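Local coordinates for putative alpha-galactosidase (Bacteroides fragilis, PDB 4NZJ), which probably hydrolyses terminal, non-reducing alpha-D-galactose residues of alpha-galactosides, including galactose oligosaccharides, galactomannans and galactolipids, at residues P13-P18 / I33-Q38; R132-S137 / L376-I381; F144-E149 / E189-G194; Y138-D143 / V214-Y219. One frame throughout, in Å; residues are numbered along the deposited sequence. Where two conformers were deposited one is given.

Interaction 1: P13-P18 / I33-Q38; sequences PRINSP and IPTSGQ
R14 and S36 make the hydrogen-bonded pair, and I15 and T35 the non-hydrogen-bonded pair, of a short antiparallel bridge that adds strand 14-15 to the edge of a sheet in the Ig-like domain. Backbone bonds carry the register. R14 N reaches S36 O and S36 N returns to R14 O, both at 2.9 Å, and N16 N extends the pairing to P34 O along a nearly straight line (170°). P13 CA adds a CA-H...O contact to S36 O at 3.2 Å. G37, without a side chain, lets the backbones close in, its CA 4.4 Å from P13 CA.

Polar side chains work on the face of R14 and S36. CG of N16 is anti to its own carbonyl carbon (chi1 -60°), which lets ND2 donate to S36 OG at 2.8 Å, with the hydroxyl lying in the amide plane; ND2 also donates to D133 O. S36 CB covers one face of the R14 guanidinium towards its rim, 3.3 Å from NH2, while NH1 and NH2 bind the carbonyl oxygens of E10 and K7.

Apolar contacts hold the other face. I15 CG2 meets I33 CG2 at 3.8 Å, and I15 and T35 run side by side onto A77 of strand 69-79. The T35 hydroxyl is engaged as well: OG1 donates to I33 O at 2.7 Å from above the carbonyl plane, and is also hydrogen-bonded to W43 NE1.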
loop_
_atom_site.group_PDB
_atom_site.type_symbol
_atom_site.label_atom_id
_atom_site.label_comp_id
_atom_site.label_asym_id
_atom_site.label_seq_id
_atom_site.Cartn_x
_atom_site.Cartn_y
_atom_site.Cartn_z
ATOM N N PRO A 13 -12.795 -0.210 -21.062
ATOM C CA PRO A 13 -11.709 -0.580 -20.156
ATOM C C PRO A 13 -10.873 0.621 -19.746
ATOM O O PRO A 13 -10.737 1.573 -20.516
ATOM C CB PRO A 13 -10.862 -1.552 -20.986
ATOM C CG PRO A 13 -11.744 -1.999 -22.094
ATOM C CD PRO A 13 -12.627 -0.828 -22.386
ATOM N N ARG A 14 -10.348 0.579 -18.529
ATOM C CA ARG A 14 -9.394 1.569 -18.049
ATOM C C ARG A 14 -8.324 0.793 -17.296
ATOM O O ARG A 14 -8.587 0.260 -16.217
ATOM C CB ARG A 14 -10.083 2.608 -17.143
ATOM C CG ARG A 14 -11.348 3.193 -17.766
ATOM C CD ARG A 14 -12.069 4.214 -16.900
ATOM N NE ARG A 14 -12.766 3.658 -15.736
ATOM C CZ ARG A 14 -13.883 2.923 -15.767
ATOM N NH1 ARG A 14 -14.461 2.577 -16.913
ATOM N NH2 ARG A 14 -14.418 2.507 -14.623
ATOM N N ILE A 15 -7.134 0.688 -17.885
ATOM C CA ILE A 15 -6.015 0.017 -17.224
ATOM C C ILE A 15 -5.458 0.969 -16.170
ATOM O O ILE A 15 -5.026 2.082 -16.490
ATOM C CB ILE A 15 -4.905 -0.399 -18.209
ATOM C CG1 ILE A 15 -5.449 -1.437 -19.197
ATOM C CG2 ILE A 15 -3.697 -0.956 -17.460
ATOM C CD1 ILE A 15 -4.528 -1.733 -20.366
ATOM N N ASN A 16 -5.494 0.522 -14.922
ATOM C CA ASN A 16 -5.157 1.364 -13.780
ATOM C C ASN A 16 -3.718 1.176 -13.308
ATOM O O ASN A 16 -3.005 0.284 -13.779
ATOM C CB ASN A 16 -6.145 1.094 -12.637
ATOM C CG ASN A 16 -7.585 1.390 -13.028
ATOM O OD1 ASN A 16 -7.873 2.434 -13.615
ATOM N ND2 ASN A 16 -8.500 0.476 -12.702
ATOM N N SER A 17 -3.305 2.045 -12.383
ATOM C CA SER A 17 -1.995 1.966 -11.737
ATOM C C SER A 17 -1.876 0.689 -10.901
ATOM O O SER A 17 -2.894 0.146 -10.459
ATOM C CB SER A 17 -1.785 3.198 -10.846
ATOM O OG SER A 17 -1.832 4.388 -11.619
ATOM N N PRO A 18 -0.636 0.222 -10.642
ATOM C CA PRO A 18 0.666 0.818 -10.986
ATOM C C PRO A 18 1.059 0.617 -12.437
ATOM O O PRO A 18 0.663 -0.370 -13.046
ATOM C CB PRO A 18 1.646 0.060 -10.090
ATOM C CG PRO A 18 1.002 -1.265 -9.867
ATOM C CD PRO A 18 -0.478 -1.004 -9.837
ATOM N N ILE A 33 -3.235 -7.350 -14.136
ATOM C CA ILE A 33 -3.372 -6.018 -14.712
ATOM C C ILE A 33 -4.662 -5.386 -14.181
ATOM O O ILE A 33 -5.750 -5.774 -14.599
ATOM C CB ILE A 33 -3.405 -6.067 -16.247
ATOM C CG1 ILE A 33 -2.128 -6.727 -16.790
ATOM C CG2 ILE A 33 -3.581 -4.660 -16.816
ATOM C CD1 ILE A 33 -2.258 -7.210 -18.219
ATOM N N PRO A 34 -4.553 -4.419 -13.247
ATOM C CA PRO A 34 -5.777 -3.887 -12.656
ATOM C C PRO A 34 -6.549 -3.084 -13.688
ATOM O O PRO A 34 -6.022 -2.123 -14.244
ATOM C CB PRO A 34 -5.266 -2.991 -11.514
ATOM C CG PRO A 34 -3.803 -3.286 -11.380
ATOM C CD PRO A 34 -3.376 -3.682 -12.760
ATOM N N THR A 35 -7.783 -3.497 -13.958
ATOM C CA THR A 35 -8.534 -2.962 -15.091
ATOM C C THR A 35 -10.000 -2.716 -14.750
ATOM O O THR A 35 -10.748 -3.654 -14.466
ATOM C CB THR A 35 -8.456 -3.913 -16.307
ATOM O OG1 THR A 35 -7.116 -4.395 -16.459
ATOM C CG2 THR A 35 -8.870 -3.206 -17.572
ATOM N N SER A 36 -10.408 -1.450 -14.782
ATOM C CA SER A 36 -11.812 -1.106 -14.622
ATOM C C SER A 36 -12.540 -1.320 -15.942
ATOM O O SER A 36 -11.920 -1.335 -17.006
ATOM C CB SER A 36 -11.962 0.345 -14.164
ATOM O OG SER A 36 -11.322 0.554 -12.923
ATOM N N GLY A 37 -13.857 -1.495 -15.876
ATOM C CA GLY A 37 -14.678 -1.595 -17.079
ATOM C C GLY A 37 -15.614 -2.779 -17.041
ATOM O O GLY A 37 -15.429 -3.710 -16.253
ATOM N N GLN A 38 -16.625 -2.760 -17.905
ATOM C CA GLN A 38 -17.592 -3.848 -17.907
ATOM C C GLN A 38 -16.919 -5.150 -18.343
ATOM O O GLN A 38 -15.973 -5.140 -19.132
ATOM C CB GLN A 38 -18.816 -3.518 -18.772
ATOM C CG GLN A 38 -18.692 -3.848 -20.248
ATOM C CD GLN A 38 -20.039 -3.834 -20.945
ATOM O OE1 GLN A 38 -20.890 -2.999 -20.646
ATOM N NE2 GLN A 38 -20.240 -4.761 -21.875
#

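Interaction 2: R132-S137 / L376-I381; sequences RDLGYS and LDPDLI
L134 and L376 bring the two backbones closest, with 6.1 Å between their CA atoms, where the loop entering barrel strand 138-140 meets the short link between helices 369-375 and 378-384. In that link L376 leaves the first helix, and D377 is the N-cap of the second, its OD1 accepting from L380 N at 3.1 Å. Against this corner L134 is the wedge. Its CB points at the link and lies 3.9 Å from I381 CD1 and 4.1 Å from L376 CD2, while CG rests 3.6 Å from L376 O and CD1 reaches over P378 CA. L134 makes these contacts with a chi1 of -91°, well away from a staggered value. I381 CG2 in turn packs on L134 O. The ring of Y136 joins through CE2, 4.2 Å from I381 CD1. M102 of strand 102-105 touches both Y136 and I381. Between the two segments themselves there is only van der Waals contact, which implies that packing of branched aliphatic groups joins them, while the Y136 hydroxyl, hydrogen-bonded to L375 O, adds one polar tie to the end of helix 369-375.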
loop_
_atom_site.group_PDB
_atom_site.type_symbol
_atom_site.label_atom_id
_atom_site.label_comp_id
_atom_site.label_asym_id
_atom_site.label_seq_id
_atom_site.Cartn_x
_atom_site.Cartn_y
_atom_site.Cartn_z
ATOM N N ARG A 132 -9.153 -5.459 -6.324
ATOM C CA ARG A 132 -8.097 -6.017 -7.172
ATOM C C ARG A 132 -7.897 -5.177 -8.436
ATOM O O ARG A 132 -6.766 -4.949 -8.868
ATOM C CB ARG A 132 -8.370 -7.475 -7.530
ATOM C CG ARG A 132 -7.192 -8.138 -8.232
ATOM C CD ARG A 132 -7.456 -9.582 -8.635
ATOM N NE ARG A 132 -8.495 -9.688 -9.652
ATOM C CZ ARG A 132 -8.740 -10.782 -10.373
ATOM N NH1 ARG A 132 -8.021 -11.886 -10.199
ATOM N NH2 ARG A 132 -9.709 -10.771 -11.276
ATOM N N ASP A 133 -8.986 -4.670 -9.005
ATOM C CA ASP A 133 -8.884 -3.875 -10.233
ATOM C C ASP A 133 -8.405 -2.444 -10.037
ATOM O O ASP A 133 -8.141 -1.748 -11.017
ATOM C CB ASP A 133 -10.191 -3.935 -11.008
ATOM C CG ASP A 133 -10.370 -5.268 -11.658
ATOM O OD1 ASP A 133 -9.539 -5.586 -12.528
ATOM O OD2 ASP A 133 -11.288 -6.017 -11.267
ATOM N N LEU A 134 -8.274 -2.018 -8.782
ATOM C CA LEU A 134 -7.663 -0.728 -8.474
ATOM C C LEU A 134 -6.238 -0.865 -7.938
ATOM O O LEU A 134 -5.631 0.133 -7.553
ATOM C CB LEU A 134 -8.543 0.087 -7.509
ATOM C CG LEU A 134 -9.556 1.032 -8.165
ATOM C CD1 LEU A 134 -8.877 2.124 -8.984
ATOM C CD2 LEU A 134 -10.541 0.256 -9.018
ATOM N N GLY A 135 -5.709 -2.091 -7.918
ATOM C CA GLY A 135 -4.294 -2.322 -7.613
ATOM C C GLY A 135 -3.990 -2.974 -6.276
ATOM O O GLY A 135 -2.830 -3.271 -5.982
ATOM N N TYR A 136 -5.015 -3.204 -5.459
ATOM C CA TYR A 136 -4.817 -3.884 -4.176
ATOM C C TYR A 136 -4.421 -5.328 -4.465
ATOM O O TYR A 136 -5.183 -6.065 -5.102
ATOM C CB TYR A 136 -6.081 -3.825 -3.322
ATOM C CG TYR A 136 -6.445 -2.430 -2.851
ATOM C CD1 TYR A 136 -5.961 -1.930 -1.647
ATOM C CD2 TYR A 136 -7.285 -1.612 -3.602
ATOM C CE1 TYR A 136 -6.306 -0.664 -1.208
ATOM C CE2 TYR A 136 -7.626 -0.341 -3.175
ATOM C CZ TYR A 136 -7.134 0.129 -1.977
ATOM O OH TYR A 136 -7.477 1.394 -1.554
ATOM N N SER A 137 -3.219 -5.715 -4.041
ATOM C CA SER A 137 -2.672 -7.029 -4.411
ATOM C C SER A 137 -2.151 -7.879 -3.245
ATOM O O SER A 137 -2.076 -9.109 -3.374
ATOM C CB SER A 137 -1.570 -6.851 -5.462
ATOM O OG SER A 137 -0.485 -6.081 -4.962
ATOM N N LEU A 376 -11.546 2.938 -3.574
ATOM C CA LEU A 376 -11.396 2.693 -5.008
ATOM C C LEU A 376 -11.215 3.972 -5.831
ATOM O O LEU A 376 -11.325 3.934 -7.054
ATOM C CB LEU A 376 -12.607 1.934 -5.538
ATOM C CG LEU A 376 -12.916 0.589 -4.884
ATOM C CD1 LEU A 376 -14.155 -0.016 -5.523
ATOM C CD2 LEU A 376 -11.723 -0.347 -4.999
ATOM N N ASP A 377 -10.918 5.087 -5.172
ATOM C CA ASP A 377 -10.810 6.388 -5.850
ATOM C C ASP A 377 -9.647 6.347 -6.849
ATOM O O ASP A 377 -8.495 6.297 -6.433
ATOM C CB ASP A 377 -10.602 7.488 -4.810
ATOM C CG ASP A 377 -10.688 8.873 -5.398
ATOM O OD1 ASP A 377 -9.946 9.163 -6.357
ATOM O OD2 ASP A 377 -11.500 9.674 -4.886
ATOM N N PRO A 378 -9.940 6.355 -8.167
ATOM C CA PRO A 378 -8.849 6.108 -9.121
ATOM C C PRO A 378 -7.798 7.217 -9.194
ATOM O O PRO A 378 -6.621 6.924 -9.390
ATOM C CB PRO A 378 -9.561 5.978 -10.471
ATOM C CG PRO A 378 -11.013 5.855 -10.167
ATOM C CD PRO A 378 -11.242 6.503 -8.843
ATOM N N ASP A 379 -8.230 8.468 -9.062
ATOM C CA ASP A 379 -7.318 9.610 -9.134
ATOM C C ASP A 379 -6.378 9.645 -7.939
ATOM O O ASP A 379 -5.185 9.912 -8.092
ATOM C CB ASP A 379 -8.096 10.924 -9.197
ATOM C CG ASP A 379 -8.738 11.170 -10.548
ATOM O OD1 ASP A 379 -8.389 10.485 -11.525
ATOM O OD2 ASP A 379 -9.596 12.068 -10.631
ATOM N N LEU A 380 -6.907 9.391 -6.748
ATOM C CA LEU A 380 -6.079 9.391 -5.541
ATOM C C LEU A 380 -5.083 8.235 -5.553
ATOM O O LEU A 380 -3.924 8.408 -5.206
ATOM C CB LEU A 380 -6.935 9.349 -4.280
ATOM C CG LEU A 380 -7.707 10.634 -3.978
ATOM C CD1 LEU A 380 -8.627 10.427 -2.789
ATOM C CD2 LEU A 380 -6.753 11.789 -3.721
ATOM N N ILE A 381 -5.532 7.059 -5.974
ATOM C CA ILE A 381 -4.628 5.922 -6.098
ATOM C C ILE A 381 -3.544 6.195 -7.145
ATOM O O ILE A 381 -2.370 5.866 -6.933
ATOM C CB ILE A 381 -5.398 4.629 -6.400
ATOM C CG1 ILE A 381 -6.247 4.257 -5.179
ATOM C CG2 ILE A 381 -4.441 3.501 -6.764
ATOM C CD1 ILE A 381 -7.300 3.212 -5.461
#

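Interaction 3: F144-E149 / E189-G194; sequences FWQLPE and EKTCGG
F144 brings the CE1 and CZ end of its ring up to the backbone of G193, with G193 O lying obliquely to the ring, 3.3 Å from CZ. With no side chain on G193, F144 CE1 comes to 3.6 Å from G193 CA. The neighbouring indole, W145, has Q146 CB over one face, offset towards the rim, and its NE1 donates to Y184 O.

G193 belongs to a type I beta turn from T191 to G194, closed by G194 N to T191 O at 3.0 Å. T191 OG1 stands between the backbone N and the carbonyl carbon (chi1 67°). That rotation places the hydroxyl for hydrogen bonds with D143 and V195 N and leaves CG2 facing Q146, whose NE2 it meets tip to tip at 3.8 Å. The amide nitrogen of Q146 has its polar partner in C196 O.

At the more exposed end the contact becomes ionic. K190 NZ forms a salt bridge with E149 OE2 at 2.6 Å, met from above the carboxylate plane, and also donates to P148 O at 2.9 Å, so one ammonium grips both a carboxylate and a carbonyl of the same loop. The bends of E149 and K190 at chi2 bring the two charges together.

Both segments are loops of the (beta/alpha)8 barrel: 144-149 lies between strand 138-140 and helix 166-176, whereas the loop 189-194 lies between strand 180-186 and helix 202-212. The C192-C222 disulfide ties the second loop to the one beyond strand 216-220.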
loop_
_atom_site.group_PDB
_atom_site.type_symbol
_atom_site.label_atom_id
_atom_site.label_comp_id
_atom_site.label_asym_id
_atom_site.label_seq_id
_atom_site.Cartn_x
_atom_site.Cartn_y
_atom_site.Cartn_z
ATOM N N PHE A 144 -0.180 -15.178 15.017
ATOM C CA PHE A 144 -0.924 -16.388 15.420
ATOM C C PHE A 144 -1.274 -17.380 14.297
ATOM O O PHE A 144 -2.126 -18.250 14.500
ATOM C CB PHE A 144 -2.216 -16.057 16.189
ATOM C CG PHE A 144 -2.003 -15.355 17.501
ATOM C CD1 PHE A 144 -1.978 -13.970 17.561
ATOM C CD2 PHE A 144 -1.894 -16.078 18.678
ATOM C CE1 PHE A 144 -1.824 -13.320 18.772
ATOM C CE2 PHE A 144 -1.732 -15.434 19.892
ATOM C CZ PHE A 144 -1.696 -14.056 19.936
ATOM N N TRP A 145 -0.627 -17.281 13.138
ATOM C CA TRP A 145 -0.717 -18.359 12.138
ATOM C C TRP A 145 0.093 -19.582 12.595
ATOM O O TRP A 145 -0.149 -20.705 12.144
ATOM C CB TRP A 145 -0.240 -17.886 10.760
ATOM C CG TRP A 145 1.194 -17.491 10.737
ATOM C CD1 TRP A 145 1.705 -16.240 10.922
ATOM C CD2 TRP A 145 2.315 -18.356 10.527
ATOM N NE1 TRP A 145 3.082 -16.275 10.852
ATOM C CE2 TRP A 145 3.477 -17.565 10.611
ATOM C CE3 TRP A 145 2.447 -19.732 10.295
ATOM C CZ2 TRP A 145 4.756 -18.100 10.456
ATOM C CZ3 TRP A 145 3.717 -20.260 10.137
ATOM C CH2 TRP A 145 4.855 -19.445 10.221
ATOM N N GLN A 146 1.060 -19.337 13.474
ATOM C CA GLN A 146 1.971 -20.359 13.986
ATOM C C GLN A 146 1.660 -20.720 15.435
ATOM O O GLN A 146 0.988 -19.960 16.146
ATOM C CB GLN A 146 3.425 -19.880 13.867
ATOM C CG GLN A 146 3.850 -18.764 14.828
ATOM C CD GLN A 146 3.519 -17.365 14.321
ATOM O OE1 GLN A 146 2.349 -17.025 14.099
ATOM N NE2 GLN A 146 4.553 -16.538 14.138
ATOM N N LEU A 147 2.174 -21.867 15.873
ATOM C CA LEU A 147 1.987 -22.334 17.240
ATOM C C LEU A 147 2.965 -21.629 18.188
ATOM O O LEU A 147 3.936 -21.012 17.741
ATOM C CB LEU A 147 2.163 -23.854 17.318
ATOM C CG LEU A 147 1.161 -24.679 16.503
ATOM C CD1 LEU A 147 1.428 -26.163 16.695
ATOM C CD2 LEU A 147 -0.277 -24.346 16.873
ATOM N N PRO A 148 2.701 -21.706 19.502
ATOM C CA PRO A 148 3.551 -21.012 20.475
ATOM C C PRO A 148 5.032 -21.387 20.438
ATOM O O PRO A 148 5.884 -20.511 20.588
ATOM C CB PRO A 148 2.943 -21.409 21.818
ATOM C CG PRO A 148 1.514 -21.677 21.516
ATOM C CD PRO A 148 1.488 -22.260 20.133
ATOM N N GLU A 149 5.330 -22.666 20.241
ATOM C CA GLU A 149 6.707 -23.146 20.312
ATOM C C GLU A 149 7.212 -23.602 18.951
ATOM O O GLU A 149 6.457 -24.140 18.133
ATOM C CB GLU A 149 6.825 -24.301 21.308
ATOM C CG GLU A 149 6.363 -23.976 22.721
ATOM C CD GLU A 149 7.129 -22.823 23.352
ATOM O OE1 GLU A 149 8.350 -22.703 23.118
ATOM O OE2 GLU A 149 6.505 -22.030 24.087
ATOM N N GLU A 189 12.370 -14.399 20.246
ATOM C CA GLU A 189 11.957 -15.777 20.464
ATOM C C GLU A 189 10.424 -15.899 20.404
ATOM O O GLU A 189 9.885 -16.937 20.022
ATOM C CB GLU A 189 12.500 -16.271 21.813
ATOM C CG GLU A 189 14.028 -16.253 21.932
ATOM C CD GLU A 189 14.626 -14.900 22.326
ATOM O OE1 GLU A 189 13.899 -13.881 22.373
ATOM O OE2 GLU A 189 15.848 -14.854 22.593
ATOM N N LYS A 190 9.729 -14.825 20.784
ATOM C CA LYS A 190 8.265 -14.806 20.799
ATOM C C LYS A 190 7.718 -13.552 20.124
ATOM O O LYS A 190 8.315 -12.476 20.219
ATOM C CB LYS A 190 7.748 -14.863 22.235
ATOM C CG LYS A 190 8.119 -16.126 22.994
ATOM C CD LYS A 190 7.286 -17.313 22.551
ATOM C CE LYS A 190 7.579 -18.532 23.416
ATOM N NZ LYS A 190 6.539 -19.584 23.266
ATOM N N THR A 191 6.571 -13.690 19.463
ATOM C CA THR A 191 5.926 -12.555 18.806
ATOM C C THR A 191 5.207 -11.684 19.832
ATOM O O THR A 191 5.148 -12.026 21.011
ATOM C CB THR A 191 4.874 -13.012 17.773
ATOM O OG1 THR A 191 3.782 -13.651 18.450
ATOM C CG2 THR A 191 5.476 -13.963 16.740
ATOM N N CYS A 192 4.639 -10.573 19.361
ATOM C CA CYS A 192 3.841 -9.705 20.228
ATOM C C CYS A 192 2.739 -10.495 20.933
ATOM O O CYS A 192 2.529 -10.325 22.138
ATOM C CB CYS A 192 3.232 -8.543 19.442
ATOM S SG CYS A 192 4.444 -7.444 18.674
ATOM N N GLY A 193 2.061 -11.371 20.194
ATOM C CA GLY A 193 0.990 -12.200 20.747
ATOM C C GLY A 193 1.437 -13.372 21.603
ATOM O O GLY A 193 0.621 -13.999 22.284
ATOM N N GLY A 194 2.728 -13.689 21.556
ATOM C CA GLY A 194 3.298 -14.737 22.392
ATOM C C GLY A 194 3.425 -16.091 21.707
ATOM O O GLY A 194 3.519 -17.115 22.384
#

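Interaction 4: Y138-D143 / V214-Y219; sequences YINIDD and VDLLKY. With GOL (glycerol), chain B.
D142 and K218 form a salt bridge, K218 NZ lying 2.9 Å from D142 OD1 on that oxygen's syn lone pair. The lysine is extended throughout, with CG anti to the backbone N (chi1 174°), and this carries the ammonium from its strand to the buried carboxylate. The same NZ donates to O3 of a glycerol at 3.0 Å, and glycerol O1 donates to D143 OD2 at 2.9 Å. The bound polyol, probably from the crystallisation liquor, is therefore held by charged groups from strand 216-220 and from the loop that follows strand 138-140, with D220 as a further partner; this is consistent with a sugar-binding pocket.

A second shell sets the D142 carboxylate. OD2 accepts from D143 N at 2.9 Å, met from above the carboxylate plane, and N105 ND2 binds OD1. S106 OG is hydrogen-bonded to D142 N.

Deeper in the barrel the contact turns apolar. Y138 CD1 lies 3.8 Å from L216 CD1, and L216 CD2 sits 4.0 Å from both OD1 and ND2 of N140, whose side chain crosses the leucine at about a right angle. At the far end one water links the Y138 hydroxyl, at 2.8 Å, to D215 O, while the D215 carboxylate is anchored by R247, H175 and L181 N.

Strand 180-186 separates the two strands in the parallel barrel sheet, so Y138, N140, L216 and K218 meet across the interior rather than as sheet neighbours. V250 of strand 250-254 touches both Y138 and L216, whereas I139 faces helix 116-128 outside.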
loop_
_atom_site.group_PDB
_atom_site.type_symbol
_atom_site.label_atom_id
_atom_site.label_comp_id
_atom_site.label_asym_id
_atom_site.label_seq_id
_atom_site.Cartn_x
_atom_site.Cartn_y
_atom_site.Cartn_z
ATOM N N TYR A 138 -1.779 -7.250 -2.132
ATOM C CA TYR A 138 -1.236 -7.976 -0.976
ATOM C C TYR A 138 -2.338 -8.398 -0.007
ATOM O O TYR A 138 -3.198 -7.593 0.370
ATOM C CB TYR A 138 -0.166 -7.146 -0.245
ATOM C CG TYR A 138 1.119 -7.071 -1.029
ATOM C CD1 TYR A 138 2.119 -8.027 -0.864
ATOM C CD2 TYR A 138 1.320 -6.070 -1.966
ATOM C CE1 TYR A 138 3.285 -7.978 -1.605
ATOM C CE2 TYR A 138 2.477 -6.012 -2.719
ATOM C CZ TYR A 138 3.461 -6.959 -2.532
ATOM O OH TYR A 138 4.608 -6.890 -3.287
ATOM N N ILE A 139 -2.309 -9.671 0.374
ATOM C CA ILE A 139 -3.194 -10.217 1.393
ATOM C C ILE A 139 -2.279 -10.753 2.488
ATOM O O ILE A 139 -1.564 -11.724 2.284
ATOM C CB ILE A 139 -4.105 -11.305 0.800
ATOM C CG1 ILE A 139 -5.060 -10.645 -0.198
ATOM C CG2 ILE A 139 -4.882 -12.046 1.884
ATOM C CD1 ILE A 139 -6.004 -11.596 -0.893
ATOM N N ASN A 140 -2.278 -10.082 3.632
ATOM C CA ASN A 140 -1.259 -10.299 4.654
ATOM C C ASN A 140 -1.811 -10.993 5.894
ATOM O O ASN A 140 -2.643 -10.436 6.624
ATOM C CB ASN A 140 -0.610 -8.967 5.034
ATOM C CG ASN A 140 0.131 -8.312 3.875
ATOM O OD1 ASN A 140 0.449 -8.947 2.868
ATOM N ND2 ASN A 140 0.419 -7.027 4.019
ATOM N N ILE A 141 -1.328 -12.209 6.122
ATOM C CA ILE A 141 -1.584 -12.955 7.343
ATOM C C ILE A 141 -0.752 -12.301 8.439
ATOM O O ILE A 141 0.434 -12.018 8.247
ATOM C CB ILE A 141 -1.176 -14.441 7.173
ATOM C CG1 ILE A 141 -2.049 -15.100 6.104
ATOM C CG2 ILE A 141 -1.270 -15.203 8.487
ATOM C CD1 ILE A 141 -1.656 -16.524 5.772
ATOM N N ASP A 142 -1.377 -12.053 9.582
ATOM C CA ASP A 142 -0.694 -11.425 10.704
ATOM C C ASP A 142 -0.333 -12.477 11.767
ATOM O O ASP A 142 -0.072 -13.629 11.430
ATOM C CB ASP A 142 -1.543 -10.271 11.252
ATOM C CG ASP A 142 -0.696 -9.191 11.922
ATOM O OD1 ASP A 142 -0.124 -8.336 11.204
ATOM O OD2 ASP A 142 -0.593 -9.212 13.166
ATOM N N ASP A 143 -0.317 -12.090 13.043
ATOM C CA ASP A 143 0.194 -12.934 14.128
ATOM C C ASP A 143 -0.721 -14.151 14.360
ATOM O O ASP A 143 -1.885 -14.158 13.949
ATOM C CB ASP A 143 0.285 -12.061 15.397
ATOM C CG ASP A 143 1.294 -12.557 16.437
ATOM O OD1 ASP A 143 1.895 -13.641 16.304
ATOM O OD2 ASP A 143 1.471 -11.799 17.424
ATOM N N VAL A 214 5.415 -17.334 -0.024
ATOM C CA VAL A 214 5.240 -16.031 0.612
ATOM C C VAL A 214 5.900 -14.928 -0.227
ATOM O O VAL A 214 6.982 -15.123 -0.790
ATOM C CB VAL A 214 5.821 -16.051 2.037
ATOM C CG1 VAL A 214 5.945 -14.649 2.625
ATOM C CG2 VAL A 214 4.969 -16.945 2.930
ATOM N N ASP A 215 5.225 -13.782 -0.297
ATOM C CA ASP A 215 5.659 -12.644 -1.100
ATOM C C ASP A 215 6.018 -11.406 -0.268
ATOM O O ASP A 215 6.582 -10.450 -0.792
ATOM C CB ASP A 215 4.543 -12.279 -2.071
ATOM C CG ASP A 215 4.142 -13.448 -2.947
ATOM O OD1 ASP A 215 4.999 -13.898 -3.735
ATOM O OD2 ASP A 215 2.988 -13.929 -2.833
ATOM N N LEU A 216 5.697 -11.438 1.023
ATOM C CA LEU A 216 5.949 -10.322 1.926
ATOM C C LEU A 216 6.091 -10.849 3.343
ATOM O O LEU A 216 5.348 -11.736 3.755
ATOM C CB LEU A 216 4.804 -9.302 1.831
ATOM C CG LEU A 216 4.825 -8.083 2.768
ATOM C CD1 LEU A 216 4.100 -6.896 2.141
ATOM C CD2 LEU A 216 4.217 -8.417 4.122
ATOM N N LEU A 217 7.060 -10.302 4.072
ATOM C CA LEU A 217 7.223 -10.573 5.495
ATOM C C LEU A 217 7.112 -9.276 6.271
ATOM O O LEU A 217 7.873 -8.340 6.016
ATOM C CB LEU A 217 8.586 -11.200 5.779
ATOM C CG LEU A 217 8.908 -11.399 7.266
ATOM C CD1 LEU A 217 7.927 -12.378 7.895
ATOM C CD2 LEU A 217 10.345 -11.848 7.486
ATOM N N LYS A 218 6.162 -9.237 7.204
ATOM C CA LYS A 218 6.096 -8.201 8.221
ATOM C C LYS A 218 6.884 -8.708 9.423
ATOM O O LYS A 218 6.581 -9.773 9.964
ATOM C CB LYS A 218 4.643 -7.915 8.610
ATOM C CG LYS A 218 4.502 -6.939 9.770
ATOM C CD LYS A 218 3.049 -6.703 10.141
ATOM C CE LYS A 218 2.928 -6.067 11.521
ATOM N NZ LYS A 218 1.525 -6.135 12.019
ATOM N N TYR A 219 7.882 -7.941 9.845
ATOM C CA TYR A 219 8.818 -8.393 10.866
ATOM C C TYR A 219 8.783 -7.438 12.056
ATOM O O TYR A 219 9.313 -6.329 12.008
ATOM C CB TYR A 219 10.216 -8.515 10.264
ATOM C CG TYR A 219 11.154 -9.485 10.961
ATOM C CD1 TYR A 219 10.723 -10.756 11.349
ATOM C CD2 TYR A 219 12.491 -9.152 11.188
ATOM C CE1 TYR A 219 11.584 -11.647 11.963
ATOM C CE2 TYR A 219 13.363 -10.045 11.797
ATOM C CZ TYR A 219 12.904 -11.294 12.182
ATOM O OH TYR A 219 13.764 -12.191 12.784
HETATM C C1 GOL B . -0.605 -8.644 16.806
HETATM O O1 GOL B . 0.231 -9.215 17.823
HETATM C C2 GOL B . 0.013 -7.365 16.249
HETATM O O2 GOL B . 0.196 -6.401 17.296
HETATM C C3 GOL B . 1.361 -7.673 15.611
HETATM O O3 GOL B . 1.866 -6.506 14.948
HETATM O O HOH W 1 6.109 -9.287 -3.402
#

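Overall arrangement
The four contacts trace a path from the Ig-like domain to the glycerol-bearing end of the barrel. Interactions 1 and 2 have centres about 9 Å apart and join at D133: T35 N binds its OD1 at 3.1 Å, and P34 CB packs 3.2 Å from its backbone O. From interaction 2 the chain runs directly into strand 138-140 of interaction 4, whose centre lies about 20 Å away. Interaction 3 has its centre about 15 Å from that of interaction 4, and its turn also reaches D143 through G193 N, 2.9 Å from D143 OD2. This bond probably helps fix a carboxylate that binds the glycerol. Interaction 1 is remote from that site, its centre about 39 Å from that of interaction 3.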